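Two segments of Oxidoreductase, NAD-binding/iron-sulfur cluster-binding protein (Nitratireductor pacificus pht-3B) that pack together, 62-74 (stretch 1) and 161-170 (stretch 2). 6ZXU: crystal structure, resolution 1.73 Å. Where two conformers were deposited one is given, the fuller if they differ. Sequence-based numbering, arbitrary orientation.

Stretch 1, residues 62-74: PEDGFAASEDSLL
Stretch 2 161-170: AEWIRGTNAA

Residues 62-74 run as an irregular, mostly extended segment of loop until Leu74 enters a helix, and they lie against a helix end (161-164), a type II turn from Ile164 to Thr167, and the start of a second helix at Asn168. The register is antiparallel: Glu63 lies nearest Ala169, Ala68 nearest Gly166 (CA-CA 4.2 Å) and Ser72 nearest Trp163 (CA-CA 4.2 Å), before Leu74 swings back beside Thr167.

Asp64 (phi/psi -69/146, chi1 m) points its carboxylate at the second helix, whose first amide groups lack acceptors within the helix. Asn168 N donates to Asp64 OD2 (2.8 Å) and Ala169 N to Asp64 OD1 (2.9 Å), a fork that a short acidic side chain makes well. Thr167 occupies the N-cap position but makes no capping bond; with chi1 p, its OG1 donates to Ile164 O (2.6 Å), which also accepts from Thr167 N (3.0 Å).

Gly166, at 81/3, suits both its turn and its neighbour: a CB would clash with Ala68 N and Ala67 C. The lack of a CB leaves room for Gly166 CA to lie 3.3 Å from Phe66 O.

At the other end, Leu73 N donates almost linearly to Trp163 O (3.1 Å, 175°), with Ser72 CA 3.5 Å from the same oxygen, Trp163 O. Ser72 (-96/162, chi1 p) uses its hydroxyl twice: OG donates to Ser69 O (2.9 Å) and accepts from Leu74 N (3.2 Å), capping the helix that follows. One water accepts from Ser69 N (3.3 Å) and donates to Glu162 O (2.9 Å) and Arg165 O (2.8 Å), satisfying carbonyls at the helix end. Asp71 O, in contrast, is buried without a partner.

Leucines supply the apolar contacts: Leu74 CD1 (chi1 t, chi2 p) meets Ala170 CB at 3.4 Å, and Leu73 CD1 (chi1 t, chi2 t) lies 4.2 Å from Ile164 CG1.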

ATOM      1  N   PRO A  62      -1.521  -4.291 -26.976  1.00 26.43           N
ATOM      2  CA  PRO A  62      -1.735  -5.707 -26.689  1.00 28.02           C
ATOM      3  C   PRO A  62      -3.092  -6.024 -26.076  1.00 26.67           C
ATOM      4  O   PRO A  62      -3.672  -5.223 -25.371  1.00 26.87           O
ATOM      5  CB  PRO A  62      -0.646  -6.049 -25.634  1.00 27.92           C
ATOM      6  CG  PRO A  62       0.415  -5.020 -25.855  1.00 29.95           C
ATOM      7  CD  PRO A  62      -0.313  -3.777 -26.279  1.00 29.76           C
ATOM      8  N   GLU A  63      -3.547  -7.217 -26.375  1.00 30.12           N
ATOM      9  CA  GLU A  63      -4.850  -7.712 -25.959  1.00 33.79           C
ATOM     10  C   GLU A  63      -4.674  -9.091 -25.389  1.00 34.47           C
ATOM     11  O   GLU A  63      -3.648  -9.730 -25.599  1.00 31.22           O
ATOM     12  CB  GLU A  63      -5.808  -7.828 -27.173  1.00 37.22           C
ATOM     13  CG  GLU A  63      -6.264  -6.470 -27.719  1.00 44.48           C
ATOM     14  CD  GLU A  63      -7.246  -5.717 -26.791  1.00 58.49           C
ATOM     15  OE1 GLU A  63      -7.679  -4.558 -27.171  1.00 55.21           O
ATOM     16  OE2 GLU A  63      -7.643  -6.302 -25.717  1.00 50.53           O
ATOM     17  N   ASP A  64      -5.712  -9.573 -24.715  1.00 35.54           N
ATOM     18  CA  ASP A  64      -5.723 -10.983 -24.256  1.00 38.38           C
ATOM     19  C   ASP A  64      -5.839 -11.972 -25.433  1.00 40.16           C
ATOM     20  O   ASP A  64      -6.506 -11.677 -26.428  1.00 36.61           O
ATOM     21  CB  ASP A  64      -6.923 -11.271 -23.365  1.00 36.65           C
ATOM     22  CG  ASP A  64      -6.876 -10.525 -22.081  1.00 38.60           C
ATOM     23  OD1 ASP A  64      -7.330  -9.341 -22.125  1.00 38.91           O
ATOM     24  OD2 ASP A  64      -6.542 -11.166 -20.988  1.00 41.18           O
ATOM     25  N   GLY A  65      -5.184 -13.134 -25.277  1.00 38.08           N
ATOM     26  CA  GLY A  65      -5.255 -14.236 -26.250  1.00 42.75           C
ATOM     27  C   GLY A  65      -6.621 -14.904 -26.311  1.00 48.53           C
ATOM     28  O   GLY A  65      -7.109 -15.202 -27.401  1.00 50.68           O
ATOM     29  N   PHE A  66      -7.252 -15.087 -25.139  1.00 48.59           N
ATOM     30  CA  PHE A  66      -8.530 -15.764 -25.026  1.00 43.74           C
ATOM     31  C   PHE A  66      -9.602 -14.813 -24.590  1.00 42.10           C
ATOM     32  O   PHE A  66      -9.350 -13.751 -24.011  1.00 34.75           O
ATOM     33  CB  PHE A  66      -8.457 -16.908 -24.022  1.00 52.53           C
ATOM     34  CG  PHE A  66      -7.194 -17.709 -24.133  1.00 63.04           C
ATOM     35  CD1 PHE A  66      -6.057 -17.325 -23.438  1.00 65.04           C
ATOM     36  CD2 PHE A  66      -7.132 -18.826 -24.987  1.00 71.91           C
ATOM     37  CE1 PHE A  66      -4.887 -18.070 -23.540  1.00 82.85           C
ATOM     38  CE2 PHE A  66      -5.963 -19.557 -25.107  1.00 79.24           C
ATOM     39  CZ  PHE A  66      -4.837 -19.186 -24.373  1.00 87.33           C
ATOM     40  N   ALA A  67     -10.829 -15.249 -24.853  1.00 45.87           N
ATOM     41  CA  ALA A  67     -11.998 -14.549 -24.359  1.00 46.91           C
ATOM     42  C   ALA A  67     -12.341 -14.914 -22.885  1.00 43.79           C
ATOM     43  O   ALA A  67     -12.052 -16.006 -22.383  1.00 39.75           O
ATOM     44  CB  ALA A  67     -13.184 -14.807 -25.266  1.00 45.72           C
ATOM     45  N   ALA A  68     -12.923 -13.946 -22.196  1.00 37.03           N
ATOM     46  CA  ALA A  68     -13.373 -14.131 -20.821  1.00 35.87           C
ATOM     47  C   ALA A  68     -14.803 -14.695 -20.798  1.00 39.92           C
ATOM     48  O   ALA A  68     -15.664 -14.234 -21.529  1.00 46.09           O
ATOM     49  CB  ALA A  68     -13.362 -12.802 -20.085  1.00 31.15           C
ATOM     50  N   SER A  69     -15.050 -15.673 -19.945  1.00 44.13           N
ATOM     51  CA  SER A  69     -16.409 -16.170 -19.708  1.00 39.37           C
ATOM     52  C   SER A  69     -17.225 -15.284 -18.772  1.00 45.67           C
ATOM     53  O   SER A  69     -16.768 -14.186 -18.383  1.00 43.78           O
ATOM     54  CB  SER A  69     -16.307 -17.558 -19.119  1.00 44.59           C
ATOM     55  OG  SER A  69     -16.151 -17.534 -17.720  1.00 40.68           O
ATOM     56  N   GLU A  70     -18.444 -15.737 -18.423  1.00 43.52           N
ATOM     57  CA  GLU A  70     -19.288 -15.115 -17.359  1.00 40.51           C
ATOM     58  C   GLU A  70     -18.842 -15.550 -15.914  1.00 37.64           C
ATOM     59  O   GLU A  70     -19.063 -14.844 -14.934  1.00 44.72           O
ATOM     60  N   ASP A  71     -18.177 -16.678 -15.795  1.00 40.25           N
ATOM     61  CA  ASP A  71     -17.401 -17.016 -14.562  1.00 45.51           C
ATOM     62  C   ASP A  71     -16.274 -16.051 -14.189  1.00 45.86           C
ATOM     63  O   ASP A  71     -15.567 -16.315 -13.127  1.00 34.40           O
ATOM     64  CB  ASP A  71     -16.638 -18.378 -14.630  1.00 48.47           C
ATOM     65  CG  ASP A  71     -17.554 -19.599 -14.619  1.00 57.74           C
ATOM     66  OD1 ASP A  71     -18.795 -19.531 -14.218  1.00 44.69           O
ATOM     67  OD2 ASP A  71     -16.929 -20.631 -14.981  1.00 60.07           O
ATOM     68  N   SER A  72     -16.024 -15.070 -15.080  1.00 36.86           N
ATOM     69  CA  SER A  72     -14.845 -14.285 -14.902  1.00 29.89           C
ATOM     70  C   SER A  72     -15.115 -13.003 -14.180  1.00 29.41           C
ATOM     71  O   SER A  72     -16.188 -12.441 -14.081  1.00 27.52           O
ATOM     72  CB  SER A  72     -14.078 -14.009 -16.214  1.00 27.59           C
ATOM     73  OG  SER A  72     -14.634 -12.902 -16.872  1.00 28.91           O
ATOM     74  N   LEU A  73     -14.017 -12.490 -13.692  0.50 30.05           N
ATOM     75  CA  LEU A  73     -13.878 -11.215 -13.040  0.50 30.09           C
ATOM     76  C   LEU A  73     -14.146  -9.950 -13.912  0.50 27.45           C
ATOM     77  O   LEU A  73     -14.140  -8.835 -13.438  0.50 24.58           O
ATOM     78  CB  LEU A  73     -12.395 -11.277 -12.720  0.50 34.27           C
ATOM     79  CG  LEU A  73     -11.482 -10.397 -12.019  0.50 31.77           C
ATOM     80  CD1 LEU A  73     -10.428 -11.426 -11.764  0.50 32.77           C
ATOM     81  CD2 LEU A  73     -11.023  -9.369 -12.995  0.50 29.51           C
ATOM     82  N   LEU A  74     -14.367 -10.149 -15.203  1.00 29.78           N
ATOM     83  CA  LEU A  74     -14.362  -9.049 -16.162  1.00 28.20           C
ATOM     84  C   LEU A  74     -15.316  -7.879 -15.823  1.00 30.59           C
ATOM     85  O   LEU A  74     -14.925  -6.702 -15.863  1.00 28.91           O
ATOM     86  CB  LEU A  74     -14.657  -9.617 -17.549  1.00 29.53           C
ATOM     87  CG  LEU A  74     -14.605  -8.609 -18.665  1.00 35.52           C
ATOM     88  CD1 LEU A  74     -13.189  -8.047 -18.816  1.00 33.96           C
ATOM     89  CD2 LEU A  74     -15.031  -9.242 -19.982  1.00 41.59           C
ATOM     90  N   ALA A 161      -8.067 -20.266 -12.552  1.00 25.66           N
ATOM     91  CA  ALA A 161      -7.743 -19.943 -13.927  1.00 26.37           C
ATOM     92  C   ALA A 161      -8.972 -19.376 -14.714  1.00 27.34           C
ATOM     93  O   ALA A 161      -8.851 -18.359 -15.445  1.00 27.22           O
ATOM     94  CB  ALA A 161      -7.092 -21.126 -14.599  1.00 29.18           C
ATOM     95  N   GLU A 162     -10.144 -19.991 -14.538  1.00 23.64           N
ATOM     96  CA  GLU A 162     -11.400 -19.534 -15.148  1.00 28.24           C
ATOM     97  C   GLU A 162     -11.823 -18.153 -14.668  1.00 28.12           C
ATOM     98  O   GLU A 162     -12.504 -17.403 -15.404  1.00 26.28           O
ATOM     99  CB  GLU A 162     -12.566 -20.560 -14.826  1.00 30.93           C
ATOM    100  N   TRP A 163     -11.466 -17.786 -13.435  1.00 24.18           N
ATOM    101  CA  TRP A 163     -11.802 -16.457 -12.948  1.00 23.43           C
ATOM    102  C   TRP A 163     -11.038 -15.343 -13.683  1.00 22.77           C
ATOM    103  O   TRP A 163     -11.511 -14.236 -13.807  1.00 25.23           O
ATOM    104  CB  TRP A 163     -11.490 -16.323 -11.485  1.00 25.25           C
ATOM    105  CG  TRP A 163     -12.204 -17.268 -10.547  1.00 28.03           C
ATOM    106  CD1 TRP A 163     -13.119 -18.221 -10.882  1.00 27.35           C
ATOM    107  CD2 TRP A 163     -12.081 -17.303  -9.130  1.00 24.57           C
ATOM    108  NE1 TRP A 163     -13.552 -18.861  -9.761  1.00 26.22           N
ATOM    109  CE2 TRP A 163     -12.924 -18.325  -8.667  1.00 27.86           C
ATOM    110  CE3 TRP A 163     -11.274 -16.633  -8.205  1.00 23.64           C
ATOM    111  CZ2 TRP A 163     -12.990 -18.686  -7.306  1.00 24.88           C
ATOM    112  CZ3 TRP A 163     -11.377 -16.950  -6.832  1.00 22.88           C
ATOM    113  CH2 TRP A 163     -12.252 -17.960  -6.404  1.00 23.11           C
ATOM    114  N   ILE A 164      -9.851 -15.658 -14.173  1.00 24.11           N
ATOM    115  CA  ILE A 164      -8.867 -14.667 -14.590  1.00 23.50           C
ATOM    116  C   ILE A 164      -8.626 -14.643 -16.086  1.00 24.74           C
ATOM    117  O   ILE A 164      -8.377 -13.574 -16.642  1.00 26.17           O
ATOM    118  CB  ILE A 164      -7.526 -14.935 -13.819  1.00 24.65           C
ATOM    119  CG1 ILE A 164      -7.682 -14.520 -12.378  1.00 23.76           C
ATOM    120  CG2 ILE A 164      -6.330 -14.234 -14.427  1.00 26.79           C
ATOM    121  CD1 ILE A 164      -6.679 -15.154 -11.444  1.00 24.39           C
ATOM    122  N   ARG A 165      -8.725 -15.795 -16.720  1.00 27.20           N
ATOM    123  CA  ARG A 165      -8.443 -15.912 -18.170  1.00 32.10           C
ATOM    124  C   ARG A 165      -9.247 -14.956 -19.021  1.00 29.99           C
ATOM    125  O   ARG A 165     -10.444 -14.812 -18.806  1.00 30.73           O
ATOM    126  CB  ARG A 165      -8.679 -17.352 -18.644  1.00 37.44           C
ATOM    127  CG  ARG A 165      -7.983 -17.633 -19.977  1.00 48.35           C
ATOM    128  CD  ARG A 165      -7.374 -19.031 -19.975  1.00 69.91           C
ATOM    129  NE  ARG A 165      -6.204 -19.154 -19.058  1.00 72.16           N
ATOM    130  CZ  ARG A 165      -5.729 -20.313 -18.548  1.00 74.69           C
ATOM    131  NH1 ARG A 165      -6.299 -21.510 -18.861  1.00 66.74           N
ATOM    132  NH2 ARG A 165      -4.674 -20.271 -17.696  1.00 61.07           N
ATOM    133  N   GLY A 166      -8.566 -14.222 -19.888  1.00 27.95           N
ATOM    134  CA  GLY A 166      -9.214 -13.263 -20.718  1.00 27.46           C
ATOM    135  C   GLY A 166      -9.521 -11.907 -20.091  1.00 28.03           C
ATOM    136  O   GLY A 166     -10.121 -11.069 -20.745  1.00 30.90           O
ATOM    137  N   THR A 167      -9.121 -11.660 -18.841  1.00 26.49           N
ATOM    138  CA  THR A 167      -9.450 -10.407 -18.172  1.00 24.00           C
ATOM    139  C   THR A 167      -8.248  -9.432 -18.050  1.00 20.75           C
ATOM    140  O   THR A 167      -8.388  -8.388 -17.472  1.00 21.16           O
ATOM    141  CB  THR A 167      -9.954 -10.660 -16.738  1.00 22.90           C
ATOM    142  OG1 THR A 167      -8.867 -11.168 -15.943  1.00 25.68           O
ATOM    143  CG2 THR A 167     -11.116 -11.648 -16.738  1.00 22.12           C
ATOM    144  N   ASN A 168      -7.164  -9.729 -18.687  1.00 22.18           N
ATOM    145  CA  ASN A 168      -5.941  -8.996 -18.397  1.00 21.13           C
ATOM    146  C   ASN A 168      -5.931  -7.593 -18.928  1.00 20.92           C
ATOM    147  O   ASN A 168      -5.535  -6.653 -18.248  1.00 18.33           O
ATOM    148  CB  ASN A 168      -4.749  -9.796 -18.896  1.00 20.22           C
ATOM    149  CG  ASN A 168      -3.601  -9.791 -17.916  1.00 22.31           C
ATOM    150  OD1 ASN A 168      -3.376  -8.813 -17.189  1.00 19.85           O
ATOM    151  ND2 ASN A 168      -2.904 -10.864 -17.858  1.00 20.56           N
ATOM    152  N   ALA A 169      -6.468  -7.395 -20.105  1.00 22.00           N
ATOM    153  CA  ALA A 169      -6.523  -6.048 -20.670  1.00 21.93           C
ATOM    154  C   ALA A 169      -7.444  -5.158 -19.918  1.00 21.62           C
ATOM    155  O   ALA A 169      -7.147  -4.002 -19.679  1.00 23.09           O
ATOM    156  CB  ALA A 169      -6.953  -6.116 -22.124  1.00 23.04           C
ATOM    157  N   ALA A 170      -8.560  -5.695 -19.468  1.00 23.25           N
ATOM    158  CA  ALA A 170      -9.497  -4.922 -18.595  1.00 23.52           C
ATOM    159  C   ALA A 170      -8.965  -4.676 -17.172  1.00 21.14           C
ATOM    160  O   ALA A 170      -9.058  -3.597 -16.647  1.00 22.72           O
ATOM    161  CB  ALA A 170     -10.837  -5.640 -18.516  1.00 24.99           C
TER
HETATM  162  O   HOH W   1     -12.434 -16.606 -18.170  1.00 32.94           O